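Side-chain contacts in glycosyl hydrolase (Streptomyces cattleya, PDB 7LR8), which probably hydrolyses the beta-1,4 bond between mannose and N-acetylglucosamine left from the core of N-glycans, as a retaining family 5 glycoside hydrolase: residues L48-V53 with L323-Q328; G98-F103 with T302-H307. The protein carries 1 engineered substitution. One frame throughout, in Å; residues are numbered along the deposited sequence.

Overall arrangement
Both contacts belong to the (beta/alpha)8 barrel, with centres 12 Å apart. Along the chain the order is 48-53, 98-103, 302-307, 323-328, so both segments of contact 2 fall between those of contact 1. Contact 1 packs the turn leading into strand 52-55 against the loop between strand 298-304 and helix 334-349, on the outer side of the sheet; contact 2 spans the sugar-binding mouth, from hairpin 98-103 to the end of strand 298-304. They meet directly: His52 NE2 lies 2.7 Å from Thr302 OG1, a probable hydrogen bond, and Leu325 packs on Trp303. Around the end of the last barrel strand, Trp304 thus turns to the pocket and Trp303 to the apolar layer outside the barrel.

Contact 1: residues L48-V53 with L323-Q328; sequences LGFDHV and LGLLTQ
With CG anti to the carbonyl carbon in both (chi1 -66° and -62°), the Phe50 ring and the Leu325 branch are brought against each other. Leu325 CD1 comes obliquely to the far end of the ring, 3.6 Å from Phe50 CZ, with CE2 next nearest. Beside this pair, Leu48 and Leu326 reach toward each other tip to tip, and their methyls make a looser touch, Leu48 CD1 to Leu326 CD1 at 4.2 Å. The two leucines that follow one another in the loop therefore take different partners, one an aromatic ring and the other a methyl branch.

Gly49, between Leu48 and Phe50, closes helix 35-46 in a Schellman motif; its positive phi turns the chain from the helix end toward strand 52-55. Its carbonyl oxygen accepts a hydrogen bond from Arg347 NH2 in helix 334-349. Phe50 and Leu325 lie between Val18 of strand 15-19 and Val339 of that helix, and Leu48 packs on its Ala340.

Further along 48-53, away from the apolar contact, Asp51 and His52 form a polar pair within their own segment. His52 ND1 donates to Asp51 OD1 over 2.9 Å, nearly straight at 170°; the oxygen lies in the imidazole plane but is approached from above the carboxylate plane. Asp51 also makes salt bridges to Arg15 and Arg347, so the carboxylate is probably kept ionised.

Between the segments the chemistry is wholly apolar: 137 Å² of surface is buried by methyl and ring contacts that impose little direction. The directional bonds of this region are instead those of Asp51, His52 and the Gly49 carbonyl, which tie it to Arg15, Arg347 and Thr302.

Contact 2: residues G98-F103 with T302-H307; sequences GHLSSF and TWWCSH. With BMA (beta-D-mannopyranose), chain D; NAG (2-acetamido-2-deoxy-beta-D-glucopyranose), chain C.
A type I' turn from Leu100 to Phe103 joins the two short strands of a hairpin, closed by Leu100 N to Phe103 O and Phe103 N to Leu100 O, and faces Trp304, whose peptide bond to Cys305 is cis. The Trp304 indole bridges toward the hairpin: Leu100 CD2 lies at its edge, 4.3 Å from CH2, and Ser101 OG comes obliquely to CZ2 at 3.7 Å. With CG anti to the backbone N (chi1 -173°), the indole reaches across the pocket and turns one face to the mannose. C3 of the sugar sits 3.8 Å above that face, offset toward the rim, while Cys305 CB lies over the rim of the opposite face.

The hairpin binds the glycan at the O3/O4 edge of the mannose, beside the indole rather than opposite it. Ser101 N donates to mannose O3 over 2.7 Å at 162°, and Ser101 OG lies 2.8 Å from mannose O4, where the proton's destination is not settled. His99 NE2 and O3 of the N-acetylglucosamine form a hydrogen bond of 2.8 Å in which either could be the donor; the oxygen lies in the imidazole plane. Asp104 holds ND1 of the same ring.

Glu268, Asn152 and Glu320 add further bonds to the mannose. A tryptophan near the end of the eighth barrel strand, followed by a cis peptide bond and facing the sugar, is characteristic of clan GH-A (beta/alpha)8 glycosidases such as family 5.

Contact 1: residues L48-V53 with L323-Q328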
# COMPACT_ATOMS: atom_id res chain seq x y z
N LEU B 48 -21.00 27.66 -3.54
CA LEU B 48 -22.24 27.05 -3.10
C LEU B 48 -22.61 27.40 -1.67
O LEU B 48 -23.67 26.98 -1.20
CB LEU B 48 -22.16 25.54 -3.27
CG LEU B 48 -21.99 25.12 -4.73
CD1 LEU B 48 -21.84 23.61 -4.84
CD2 LEU B 48 -23.15 25.63 -5.58
N GLY B 49 -21.77 28.15 -0.96
CA GLY B 49 -22.14 28.69 0.33
C GLY B 49 -21.72 27.86 1.53
O GLY B 49 -22.18 28.14 2.64
N PHE B 50 -20.87 26.85 1.33
CA PHE B 50 -20.46 25.98 2.42
C PHE B 50 -19.53 26.73 3.36
O PHE B 50 -18.92 27.74 3.01
CB PHE B 50 -19.75 24.74 1.88
CG PHE B 50 -20.64 23.84 1.10
CD1 PHE B 50 -21.61 23.07 1.74
CD2 PHE B 50 -20.54 23.77 -0.28
CE1 PHE B 50 -22.45 22.24 1.01
CE2 PHE B 50 -21.39 22.95 -1.01
CZ PHE B 50 -22.35 22.19 -0.36
N ASP B 51 -19.42 26.21 4.59
CA ASP B 51 -18.54 26.82 5.58
C ASP B 51 -17.43 25.91 6.09
O ASP B 51 -16.64 26.36 6.92
CB ASP B 51 -19.35 27.34 6.78
CG ASP B 51 -20.14 26.25 7.48
OD1 ASP B 51 -19.51 25.34 8.06
OD2 ASP B 51 -21.40 26.31 7.45
N HIS B 52 -17.33 24.66 5.62
CA HIS B 52 -16.22 23.82 6.04
C HIS B 52 -16.00 22.73 5.00
O HIS B 52 -16.86 22.48 4.15
CB HIS B 52 -16.44 23.18 7.43
CG HIS B 52 -17.57 22.19 7.46
ND1 HIS B 52 -18.87 22.56 7.70
CD2 HIS B 52 -17.58 20.85 7.25
CE1 HIS B 52 -19.65 21.49 7.66
NE2 HIS B 52 -18.89 20.44 7.38
N VAL B 53 -14.83 22.11 5.07
CA VAL B 53 -14.51 20.92 4.30
C VAL B 53 -13.93 19.89 5.25
O VAL B 53 -13.31 20.23 6.26
CB VAL B 53 -13.51 21.20 3.15
CG1 VAL B 53 -14.18 22.01 2.04
CG2 VAL B 53 -12.29 21.92 3.66
N LEU B 323 -20.79 10.80 -7.14
CA LEU B 323 -21.22 11.30 -5.84
C LEU B 323 -20.99 12.80 -5.66
O LEU B 323 -21.39 13.35 -4.64
CB LEU B 323 -20.51 10.53 -4.71
CG LEU B 323 -21.10 9.12 -4.53
CD1 LEU B 323 -20.41 8.33 -3.45
CD2 LEU B 323 -22.60 9.22 -4.25
N GLY B 324 -20.37 13.48 -6.62
CA GLY B 324 -20.06 14.88 -6.43
C GLY B 324 -21.28 15.78 -6.54
O GLY B 324 -22.28 15.45 -7.18
N LEU B 325 -21.20 16.93 -5.85
CA LEU B 325 -22.10 18.04 -6.11
C LEU B 325 -21.64 18.84 -7.32
O LEU B 325 -22.44 19.59 -7.90
CB LEU B 325 -22.18 18.95 -4.89
CG LEU B 325 -22.73 18.31 -3.61
CD1 LEU B 325 -22.71 19.32 -2.46
CD2 LEU B 325 -24.13 17.75 -3.83
N LEU B 326 -20.38 18.69 -7.69
CA LEU B 326 -19.77 19.35 -8.83
C LEU B 326 -19.16 18.30 -9.75
O LEU B 326 -18.69 17.25 -9.30
CB LEU B 326 -18.69 20.35 -8.37
CG LEU B 326 -19.26 21.49 -7.52
CD1 LEU B 326 -18.38 21.79 -6.32
CD2 LEU B 326 -19.45 22.72 -8.39
N THR B 327 -19.13 18.60 -11.05
CA THR B 327 -18.51 17.70 -12.01
C THR B 327 -16.99 17.78 -11.92
O THR B 327 -16.41 18.57 -11.17
CB THR B 327 -18.95 18.05 -13.43
OG1 THR B 327 -18.40 19.32 -13.79
CG2 THR B 327 -20.46 18.08 -13.56
N GLN B 328 -16.34 16.93 -12.72
CA GLN B 328 -14.89 16.93 -12.83
C GLN B 328 -14.36 18.29 -13.29
O GLN B 328 -13.29 18.72 -12.85
CB GLN B 328 -14.46 15.84 -13.81
CG GLN B 328 -14.12 14.58 -13.11
CD GLN B 328 -12.77 14.67 -12.46
OE1 GLN B 328 -11.78 14.99 -13.11
NE2 GLN B 328 -12.72 14.40 -11.15

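Contact 2: residues G98-F103 with T302-H307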
# COMPACT_ATOMS: atom_id res chain seq x y z
N GLY B 98 -5.77 4.40 5.29
CA GLY B 98 -6.95 3.72 5.80
C GLY B 98 -7.89 3.48 4.65
O GLY B 98 -7.46 3.30 3.50
N HIS B 99 -9.19 3.52 4.91
CA HIS B 99 -10.18 3.19 3.89
C HIS B 99 -10.73 4.43 3.19
O HIS B 99 -11.13 5.39 3.86
CB HIS B 99 -11.35 2.41 4.49
CG HIS B 99 -12.28 1.89 3.45
ND1 HIS B 99 -12.01 0.75 2.73
CD2 HIS B 99 -13.44 2.40 2.94
CE1 HIS B 99 -12.98 0.55 1.85
NE2 HIS B 99 -13.86 1.54 1.96
N LEU B 100 -10.79 4.39 1.87
CA LEU B 100 -11.47 5.42 1.09
C LEU B 100 -12.11 4.81 -0.14
O LEU B 100 -11.40 4.30 -1.02
CB LEU B 100 -10.49 6.53 0.67
CG LEU B 100 -10.04 7.54 1.74
CD1 LEU B 100 -8.86 8.36 1.23
CD2 LEU B 100 -11.21 8.45 2.13
N SER B 101 -13.45 4.87 -0.21
CA SER B 101 -14.20 4.61 -1.45
C SER B 101 -13.87 3.24 -2.06
O SER B 101 -13.69 3.12 -3.27
CB SER B 101 -13.96 5.72 -2.47
OG SER B 101 -14.14 7.00 -1.89
N SER B 102 -13.81 2.22 -1.20
CA SER B 102 -13.62 0.78 -1.48
C SER B 102 -12.16 0.35 -1.46
O SER B 102 -11.89 -0.85 -1.48
CB SER B 102 -14.26 0.32 -2.80
OG SER B 102 -13.43 0.64 -3.91
N PHE B 103 -11.22 1.29 -1.43
CA PHE B 103 -9.79 1.00 -1.38
C PHE B 103 -9.23 1.13 0.04
O PHE B 103 -9.51 2.11 0.74
CB PHE B 103 -9.01 1.94 -2.30
CG PHE B 103 -9.40 1.84 -3.74
CD1 PHE B 103 -8.86 0.84 -4.54
CD2 PHE B 103 -10.33 2.73 -4.29
CE1 PHE B 103 -9.24 0.74 -5.88
CE2 PHE B 103 -10.69 2.64 -5.61
CZ PHE B 103 -10.15 1.64 -6.41
N THR B 302 -22.44 17.44 6.16
CA THR B 302 -21.26 17.43 5.31
C THR B 302 -21.51 16.45 4.18
O THR B 302 -21.52 15.23 4.39
CB THR B 302 -20.01 17.09 6.12
OG1 THR B 302 -19.97 17.92 7.30
CG2 THR B 302 -18.76 17.35 5.30
N TRP B 303 -21.77 16.98 2.98
CA TRP B 303 -22.15 16.15 1.85
C TRP B 303 -20.94 15.40 1.29
O TRP B 303 -19.84 15.95 1.21
CB TRP B 303 -22.78 17.01 0.74
CG TRP B 303 -23.58 16.17 -0.19
CD1 TRP B 303 -23.14 15.56 -1.33
CD2 TRP B 303 -24.95 15.80 -0.02
NE1 TRP B 303 -24.17 14.84 -1.90
CE2 TRP B 303 -25.29 14.96 -1.11
CE3 TRP B 303 -25.93 16.09 0.94
CZ2 TRP B 303 -26.56 14.42 -1.25
CZ3 TRP B 303 -27.19 15.54 0.78
CH2 TRP B 303 -27.49 14.72 -0.29
N TRP B 304 -21.15 14.13 0.95
CA TRP B 304 -20.17 13.35 0.20
C TRP B 304 -20.66 13.29 -1.24
O TRP B 304 -21.64 12.60 -1.53
CB TRP B 304 -20.03 11.93 0.74
CG TRP B 304 -18.89 11.22 0.05
CD1 TRP B 304 -18.87 10.73 -1.23
CD2 TRP B 304 -17.59 10.98 0.59
NE1 TRP B 304 -17.64 10.20 -1.51
CE2 TRP B 304 -16.83 10.33 -0.41
CE3 TRP B 304 -16.99 11.23 1.83
CZ2 TRP B 304 -15.51 9.95 -0.21
CZ3 TRP B 304 -15.68 10.85 2.02
CH2 TRP B 304 -14.96 10.22 1.02
N CYS B 305 -19.96 13.96 -2.16
CA CYS B 305 -18.68 14.63 -1.93
C CYS B 305 -18.66 15.89 -2.79
O CYS B 305 -19.64 16.20 -3.48
CB CYS B 305 -17.52 13.71 -2.29
SG CYS B 305 -17.71 12.93 -3.92
N SER B 306 -17.54 16.62 -2.75
CA SER B 306 -17.48 17.89 -3.47
C SER B 306 -17.49 17.66 -4.98
O SER B 306 -18.27 18.29 -5.71
CB SER B 306 -16.25 18.68 -3.03
OG SER B 306 -15.05 18.03 -3.39
N HIS B 307 -16.65 16.74 -5.46
CA HIS B 307 -16.40 16.58 -6.88
C HIS B 307 -16.51 15.12 -7.30
O HIS B 307 -16.09 14.21 -6.58
CB HIS B 307 -15.02 17.12 -7.26
CG HIS B 307 -14.90 18.60 -7.12
ND1 HIS B 307 -14.60 19.22 -5.93
CD2 HIS B 307 -15.09 19.59 -8.02
CE1 HIS B 307 -14.58 20.53 -6.10
NE2 HIS B 307 -14.88 20.78 -7.37
C1 BMA D . -18.09 5.92 2.82
C2 BMA D . -16.94 6.95 2.60
C3 BMA D . -16.16 6.55 1.37
C4 BMA D . -17.14 6.19 0.17
C5 BMA D . -18.61 6.58 0.52
C6 BMA D . -19.61 6.17 -0.55
O2 BMA D . -16.06 7.01 3.71
O3 BMA D . -15.23 5.47 1.68
O4 BMA D . -16.73 6.91 -0.96
O5 BMA D . -19.02 5.89 1.71
O6 BMA D . -19.54 4.73 -0.67
C1 NAG C . -18.97 0.67 2.90
C2 NAG C . -17.89 1.05 1.88
C3 NAG C . -17.20 2.36 2.29
C4 NAG C . -18.22 3.46 2.58
C5 NAG C . -19.22 2.92 3.61
C6 NAG C . -20.33 3.88 3.99
C7 NAG C . -16.53 -0.54 0.58
C8 NAG C . -15.53 -1.66 0.65
N2 NAG C . -16.92 -0.02 1.75
O1 NAG C . -19.66 -0.44 2.43
O3 NAG C . -16.31 2.78 1.26
O4 NAG C . -17.52 4.60 3.07
O5 NAG C . -19.86 1.76 3.08
O6 NAG C . -21.10 3.35 5.06
O7 NAG C . -16.96 -0.12 -0.50